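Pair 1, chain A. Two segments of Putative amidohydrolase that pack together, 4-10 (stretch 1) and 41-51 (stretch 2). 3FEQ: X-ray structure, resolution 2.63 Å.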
# COMPACT_ATOMS: atom_id res chain seq x y z
N THR A 4 22.43 -42.42 32.32
CA THR A 4 22.26 -43.24 33.55
C THR A 4 20.78 -43.39 33.93
O THR A 4 19.91 -43.31 33.06
CB THR A 4 23.11 -42.70 34.73
OG1 THR A 4 22.94 -41.28 34.83
CG2 THR A 4 24.60 -43.02 34.54
N ILE A 5 20.49 -43.57 35.21
CA ILE A 5 19.32 -44.34 35.62
C ILE A 5 18.82 -43.93 37.02
O ILE A 5 19.61 -43.56 37.88
CB ILE A 5 19.65 -45.86 35.56
CG1 ILE A 5 18.48 -46.73 36.03
CG2 ILE A 5 20.94 -46.19 36.34
CD1 ILE A 5 18.35 -48.01 35.24
N THR A 6 17.51 -43.98 37.22
CA THR A 6 16.90 -43.54 38.47
C THR A 6 15.83 -44.52 38.95
O THR A 6 15.16 -45.16 38.14
CB THR A 6 16.29 -42.12 38.32
OG1 THR A 6 17.33 -41.20 37.98
CG2 THR A 6 15.62 -41.65 39.61
N VAL A 7 15.69 -44.64 40.27
CA VAL A 7 14.66 -45.48 40.84
C VAL A 7 13.90 -44.76 41.93
O VAL A 7 14.48 -44.34 42.93
CB VAL A 7 15.26 -46.77 41.43
CG1 VAL A 7 14.19 -47.56 42.19
CG2 VAL A 7 15.88 -47.62 40.33
N LEU A 8 12.59 -44.62 41.74
CA LEU A 8 11.70 -44.34 42.85
C LEU A 8 11.34 -45.65 43.51
O LEU A 8 10.69 -46.49 42.89
CB LEU A 8 10.42 -43.66 42.37
CG LEU A 8 10.44 -42.28 41.73
CD1 LEU A 8 11.59 -41.43 42.26
CD2 LEU A 8 10.51 -42.38 40.22
N GLN A 9 11.73 -45.82 44.77
CA GLN A 9 11.63 -47.11 45.44
C GLN A 9 10.58 -47.18 46.54
O GLN A 9 10.51 -46.30 47.40
CB GLN A 9 12.99 -47.56 45.95
CG GLN A 9 13.78 -46.49 46.66
CD GLN A 9 15.21 -46.91 46.93
OE1 GLN A 9 15.75 -47.79 46.25
NE2 GLN A 9 15.83 -46.29 47.93
N GLY A 10 9.77 -48.24 46.50
CA GLY A 10 8.82 -48.55 47.56
C GLY A 10 7.62 -47.63 47.57
O GLY A 10 6.99 -47.43 48.61
N PRO A 41 12.64 -56.62 43.94
CA PRO A 41 13.90 -55.98 44.34
C PRO A 41 14.81 -55.71 43.15
O PRO A 41 15.13 -56.63 42.40
CB PRO A 41 14.54 -57.03 45.26
CG PRO A 41 14.00 -58.32 44.77
CD PRO A 41 12.59 -58.04 44.31
N VAL A 42 15.21 -54.45 42.98
CA VAL A 42 16.05 -54.06 41.85
C VAL A 42 17.52 -54.03 42.24
O VAL A 42 17.89 -53.43 43.25
CB VAL A 42 15.64 -52.68 41.30
CG1 VAL A 42 14.57 -52.84 40.23
CG2 VAL A 42 15.15 -51.78 42.43
N ASP A 43 18.35 -54.68 41.44
CA ASP A 43 19.80 -54.65 41.64
C ASP A 43 20.49 -53.77 40.60
O ASP A 43 20.94 -54.26 39.57
CB ASP A 43 20.38 -56.06 41.60
CG ASP A 43 21.68 -56.18 42.36
OD1 ASP A 43 22.25 -57.29 42.40
OD2 ASP A 43 22.14 -55.17 42.93
N LEU A 44 20.56 -52.47 40.88
CA LEU A 44 21.54 -51.61 40.24
C LEU A 44 22.06 -50.56 41.22
O LEU A 44 21.33 -49.66 41.63
CB LEU A 44 20.94 -50.93 39.01
CG LEU A 44 19.60 -51.49 38.51
CD1 LEU A 44 18.54 -50.39 38.47
CD2 LEU A 44 19.77 -52.13 37.15
N PRO A 45 23.34 -50.68 41.59
CA PRO A 45 24.00 -49.67 42.41
C PRO A 45 24.29 -48.40 41.62
O PRO A 45 24.36 -47.31 42.20
CB PRO A 45 25.32 -50.35 42.80
CG PRO A 45 25.58 -51.30 41.69
CD PRO A 45 24.24 -51.79 41.23
N ASN A 46 24.45 -48.53 40.31
CA ASN A 46 24.84 -47.41 39.46
C ASN A 46 23.72 -46.38 39.33
O ASN A 46 23.91 -45.32 38.73
CB ASN A 46 25.26 -47.90 38.07
CG ASN A 46 24.13 -48.59 37.33
OD1 ASN A 46 23.62 -48.07 36.33
ND2 ASN A 46 23.72 -49.76 37.81
N ALA A 47 22.56 -46.68 39.90
CA ALA A 47 21.37 -45.88 39.69
C ALA A 47 21.41 -44.60 40.50
O ALA A 47 22.40 -44.30 41.16
CB ALA A 47 20.12 -46.69 40.03
N GLN A 48 20.32 -43.83 40.45
CA GLN A 48 20.18 -42.64 41.28
C GLN A 48 18.80 -42.58 41.93
O GLN A 48 17.80 -42.33 41.26
CB GLN A 48 20.43 -41.38 40.46
CG GLN A 48 20.49 -40.10 41.28
CD GLN A 48 21.65 -39.21 40.88
OE1 GLN A 48 22.80 -39.50 41.17
NE2 GLN A 48 21.33 -38.11 40.19
N ALA A 49 18.76 -42.83 43.24
CA ALA A 49 17.61 -43.41 43.85
C ALA A 49 16.96 -42.45 44.81
O ALA A 49 17.61 -41.58 45.34
CB ALA A 49 18.00 -44.63 44.55
N ILE A 50 15.68 -42.64 45.05
CA ILE A 50 14.90 -41.69 45.81
C ILE A 50 13.85 -42.47 46.60
O ILE A 50 13.04 -43.19 46.02
CB ILE A 50 14.22 -40.66 44.89
CG1 ILE A 50 15.28 -39.92 44.07
CG2 ILE A 50 13.40 -39.68 45.69
CD1 ILE A 50 14.76 -39.35 42.77
N ASP A 51 13.91 -42.37 47.93
CA ASP A 51 13.07 -43.19 48.79
C ASP A 51 11.66 -42.63 48.90
O ASP A 51 11.44 -41.54 49.44
CB ASP A 51 13.68 -43.36 50.19
CG ASP A 51 13.17 -44.60 50.91
OD1 ASP A 51 12.25 -44.48 51.74
OD2 ASP A 51 13.67 -45.71 50.63

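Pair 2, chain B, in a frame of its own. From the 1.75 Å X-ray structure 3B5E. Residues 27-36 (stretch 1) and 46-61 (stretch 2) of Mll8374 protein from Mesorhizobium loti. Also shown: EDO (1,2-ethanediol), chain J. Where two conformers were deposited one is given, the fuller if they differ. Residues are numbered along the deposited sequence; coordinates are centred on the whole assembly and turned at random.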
# COMPACT_ATOMS: atom_id res chain seq x y z
N LYS B 27 21.61 3.37 3.02
CA LYS B 27 21.57 4.80 2.74
C LYS B 27 21.11 5.56 3.97
O LYS B 27 20.64 4.98 4.94
CB LYS B 27 20.65 5.06 1.55
CG LYS B 27 21.09 4.36 0.31
CD LYS B 27 20.18 4.72 -0.86
CE LYS B 27 20.60 4.06 -2.18
NZ LYS B 27 19.74 4.53 -3.32
N GLU B 28 21.27 6.88 3.93
CA GLU B 28 21.26 7.68 5.15
C GLU B 28 19.86 7.82 5.85
O GLU B 28 19.78 7.90 7.07
CB GLU B 28 21.89 9.06 4.86
CG GLU B 28 22.35 9.82 6.11
N SER B 29 18.77 7.79 5.11
CA SER B 29 17.47 8.06 5.71
C SER B 29 16.98 6.99 6.70
O SER B 29 17.11 5.81 6.44
CB SER B 29 16.42 8.23 4.63
OG SER B 29 15.18 8.55 5.23
N ARG B 30 16.38 7.44 7.79
CA ARG B 30 15.68 6.57 8.73
C ARG B 30 14.28 6.18 8.23
O ARG B 30 13.61 5.36 8.86
CB ARG B 30 15.52 7.27 10.08
CG ARG B 30 14.57 8.51 10.04
N GLU B 31 13.84 6.77 7.14
CA GLU B 31 12.52 6.51 6.61
C GLU B 31 12.52 5.21 5.83
O GLU B 31 13.52 4.85 5.19
CB GLU B 31 12.05 7.64 5.71
CG GLU B 31 12.02 9.04 6.38
CD GLU B 31 11.28 9.08 7.74
OE1 GLU B 31 10.17 8.51 7.84
OE2 GLU B 31 11.81 9.71 8.69
N CYS B 32 11.37 4.55 5.89
CA CYS B 32 11.12 3.31 5.20
C CYS B 32 9.83 3.47 4.38
O CYS B 32 8.96 4.25 4.74
CB CYS B 32 10.97 2.20 6.22
SG CYS B 32 10.71 0.59 5.53
N LEU B 33 9.76 2.77 3.25
CA LEU B 33 8.52 2.58 2.50
C LEU B 33 8.31 1.09 2.27
O LEU B 33 9.19 0.39 1.72
CB LEU B 33 8.56 3.26 1.13
CG LEU B 33 8.29 4.76 0.95
CD1 LEU B 33 9.21 5.60 1.80
CD2 LEU B 33 8.46 5.14 -0.53
N PHE B 34 7.14 0.61 2.68
CA PHE B 34 6.62 -0.69 2.26
C PHE B 34 5.84 -0.48 0.97
O PHE B 34 4.98 0.41 0.91
CB PHE B 34 5.69 -1.30 3.30
CG PHE B 34 6.38 -1.86 4.50
CD1 PHE B 34 6.87 -1.03 5.49
CD2 PHE B 34 6.51 -3.23 4.65
CE1 PHE B 34 7.50 -1.56 6.62
CE2 PHE B 34 7.13 -3.76 5.77
CZ PHE B 34 7.61 -2.92 6.77
N LEU B 35 6.19 -1.24 -0.06
CA LEU B 35 5.61 -1.13 -1.39
C LEU B 35 4.78 -2.37 -1.69
O LEU B 35 5.27 -3.50 -1.55
CB LEU B 35 6.70 -0.97 -2.44
CG LEU B 35 7.81 0.05 -2.22
CD1 LEU B 35 8.77 -0.03 -3.44
CD2 LEU B 35 7.27 1.42 -2.05
N LEU B 36 3.51 -2.16 -2.10
CA LEU B 36 2.59 -3.24 -2.48
C LEU B 36 2.04 -2.98 -3.87
O LEU B 36 1.17 -2.12 -4.08
CB LEU B 36 1.45 -3.39 -1.47
CG LEU B 36 1.80 -3.81 -0.04
CD1 LEU B 36 2.27 -2.59 0.81
CD2 LEU B 36 0.67 -4.58 0.69
N LEU B 46 6.97 -1.12 -8.35
CA LEU B 46 6.85 0.19 -7.71
C LEU B 46 8.20 0.78 -7.29
O LEU B 46 8.24 1.90 -6.76
CB LEU B 46 5.93 0.09 -6.49
CG LEU B 46 4.43 -0.25 -6.67
CD1 LEU B 46 3.74 -0.10 -5.37
CD2 LEU B 46 3.81 0.67 -7.77
N VAL B 47 9.30 0.06 -7.55
CA VAL B 47 10.61 0.52 -7.11
C VAL B 47 11.04 1.84 -7.81
O VAL B 47 11.49 2.76 -7.15
CB VAL B 47 11.69 -0.62 -7.19
CG1 VAL B 47 13.11 -0.06 -6.96
CG2 VAL B 47 11.39 -1.72 -6.17
N PRO B 48 10.88 1.93 -9.13
CA PRO B 48 11.17 3.23 -9.78
C PRO B 48 10.36 4.42 -9.22
O PRO B 48 10.92 5.46 -8.96
CB PRO B 48 10.86 2.95 -11.25
CG PRO B 48 11.05 1.45 -11.39
CD PRO B 48 10.47 0.92 -10.12
N LEU B 49 9.06 4.24 -8.99
CA LEU B 49 8.26 5.30 -8.38
C LEU B 49 8.78 5.65 -6.98
O LEU B 49 8.94 6.83 -6.63
CB LEU B 49 6.81 4.83 -8.29
CG LEU B 49 5.72 5.81 -7.86
CD1 LEU B 49 5.32 6.64 -9.07
CD2 LEU B 49 4.53 5.03 -7.31
N ALA B 50 9.03 4.62 -6.18
CA ALA B 50 9.52 4.77 -4.80
C ALA B 50 10.81 5.57 -4.74
O ALA B 50 10.98 6.42 -3.86
CB ALA B 50 9.70 3.40 -4.13
N ARG B 51 11.72 5.30 -5.67
CA ARG B 51 12.99 6.01 -5.75
C ARG B 51 12.82 7.48 -6.11
O ARG B 51 13.56 8.32 -5.61
CB ARG B 51 13.92 5.37 -6.77
CG ARG B 51 14.63 4.16 -6.25
CD ARG B 51 15.73 3.72 -7.21
NE ARG B 51 15.19 3.24 -8.49
CZ ARG B 51 15.63 2.16 -9.15
NH1 ARG B 51 16.61 1.41 -8.66
NH2 ARG B 51 15.05 1.82 -10.29
N ARG B 52 11.87 7.77 -6.99
CA ARG B 52 11.54 9.16 -7.30
C ARG B 52 11.02 9.85 -6.04
O ARG B 52 11.39 11.00 -5.76
CB ARG B 52 10.52 9.25 -8.46
CG ARG B 52 11.00 8.60 -9.77
CD ARG B 52 10.18 8.98 -11.02
NE ARG B 52 8.90 8.28 -11.17
CZ ARG B 52 8.69 7.16 -11.87
NH1 ARG B 52 9.68 6.55 -12.52
NH2 ARG B 52 7.47 6.65 -11.93
N ILE B 53 10.18 9.15 -5.27
CA ILE B 53 9.57 9.72 -4.05
C ILE B 53 10.61 9.95 -2.95
O ILE B 53 10.64 11.02 -2.34
CB ILE B 53 8.43 8.84 -3.52
CG1 ILE B 53 7.26 8.84 -4.51
CG2 ILE B 53 7.93 9.32 -2.13
CD1 ILE B 53 6.21 7.76 -4.28
N ALA B 54 11.44 8.94 -2.69
CA ALA B 54 12.34 8.96 -1.53
C ALA B 54 13.62 8.19 -1.90
O ALA B 54 13.78 7.03 -1.56
CB ALA B 54 11.68 8.35 -0.34
N PRO B 55 14.52 8.84 -2.63
CA PRO B 55 15.70 8.11 -3.15
C PRO B 55 16.64 7.44 -2.14
O PRO B 55 17.50 6.65 -2.56
CB PRO B 55 16.45 9.17 -3.96
CG PRO B 55 15.85 10.46 -3.62
CD PRO B 55 14.51 10.26 -3.03
N THR B 56 16.54 7.80 -0.87
CA THR B 56 17.43 7.26 0.16
C THR B 56 16.69 6.48 1.25
O THR B 56 17.30 6.02 2.21
CB THR B 56 18.31 8.35 0.79
OG1 THR B 56 17.51 9.28 1.52
CG2 THR B 56 19.19 9.07 -0.27
N ALA B 57 15.37 6.33 1.09
CA ALA B 57 14.58 5.50 1.98
C ALA B 57 14.90 4.02 1.80
O ALA B 57 15.25 3.56 0.71
CB ALA B 57 13.03 5.74 1.77
N THR B 58 14.81 3.29 2.90
CA THR B 58 14.78 1.84 2.86
C THR B 58 13.43 1.41 2.28
O THR B 58 12.36 1.83 2.76
CB THR B 58 14.97 1.25 4.25
OG1 THR B 58 16.22 1.72 4.78
CG2 THR B 58 14.98 -0.27 4.18
N LEU B 59 13.50 0.59 1.24
CA LEU B 59 12.34 0.07 0.57
C LEU B 59 12.18 -1.42 0.88
O LEU B 59 13.13 -2.20 0.71
CB LEU B 59 12.46 0.27 -0.95
CG LEU B 59 12.78 1.69 -1.43
CD1 LEU B 59 12.81 1.68 -2.95
CD2 LEU B 59 11.80 2.76 -0.88
N VAL B 60 10.99 -1.79 1.37
CA VAL B 60 10.55 -3.20 1.46
C VAL B 60 9.59 -3.42 0.30
O VAL B 60 8.42 -3.03 0.36
CB VAL B 60 9.89 -3.58 2.81
CG1 VAL B 60 9.46 -5.07 2.83
CG2 VAL B 60 10.80 -3.27 4.00
N ALA B 61 10.10 -4.03 -0.76
CA ALA B 61 9.31 -4.30 -1.95
C ALA B 61 8.77 -5.73 -1.82
O ALA B 61 9.46 -6.69 -2.15
CB ALA B 61 10.15 -4.13 -3.18
C1 EDO J . 16.60 1.97 -4.31
O1 EDO J . 17.22 2.95 -5.15
C2 EDO J . 16.82 2.28 -2.84
O2 EDO J . 17.31 3.61 -2.67
O HOH W 1 17.73 4.04 4.28

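What backbone arrangement do the two pairs share? In each, two neighbouring strands run parallel, with an angle of 15° between their directions, and 14 central residues superpose to 0.7 Å. Thr A6, Val A7, Leu A8 and Gln A9 fall on Cys B32, Leu B33, Phe B34 and Leu B35; across the ladder, Gln A48 to Asp A51 fall on Thr B58 to Ala B61. The match extends back through the approach to the second strand, where Leu A44, Pro A45, Asn A46 and Ala A47 coincide with Ala B54, Pro B55, Thr B56 and Ala B57. In pair 2 these last four form a type I turn.

How do the backbones hold this register? In a parallel ladder, alternate residues bond across the pair, each using its N and its O for two different residues of the other strand. In pair 1, Val A7 N bonds to Gln A48 O (3.3 Å), an oxygen whose place in the model is less sure, and Ile A50 N to Val A7 O (3.0 Å); in pair 2, the matching bonds are Leu B33 N to Thr B58 O and Val B60 N to Leu B33 O, both 2.8 Å. The next rung is Gln A9 N to Ile A50 O at 3.2 Å, and its counterpart is Leu B35 N to Val B60 O at 2.9 Å. At the beginning of the ladder, Gln A48 N to Ile A5 O is short at 2.7 Å but bent and weak, whereas Thr B58 N to Glu B31 O, at 3.1 Å, is better aligned.

How is the face bearing Leu A8 and Ile A50, or Phe B34 and Val B60, filled? Pair 1 sets a branched chain against another: Leu A8 CD1 lies 3.8 Å from Ile A50 CB. Pair 2 uses an aromatic ring at the leucine position, and Val B60 CB sits over its face, 3.9 Å from Phe B34 CD2. Different shapes thus pack at the same pair of positions.

What covers the opposite face? In pair 1, Val A7 meets the loop before the second strand: Val A7 CG2 is 4.3 Å from Leu A44 CD1, and Val A7 CG1 is 4.3 Å from Val A42 CG2. At the same position Leu B33 reaches both turn and helix, with Leu B33 CD1 3.8 Å from Ala B57 CB and Leu B33 CD2 4.2 Å from Ala B50 CB. The small Ala B54 takes the place of Leu A44, so the longer leucine on the strand faces a shorter partner in the turn. Farther along, Gln A9 NE2 approaches Asp A51 OD2 at 3.5 Å, a polar approach between two partly exposed side chains. The corresponding Leu B35 and Ala B61 are buried and apolar: Leu B35 CD1 is 4.3 Å from Ala B61 CB and 3.6 Å from Ala B50 CB, packing the strand against helix 47-53.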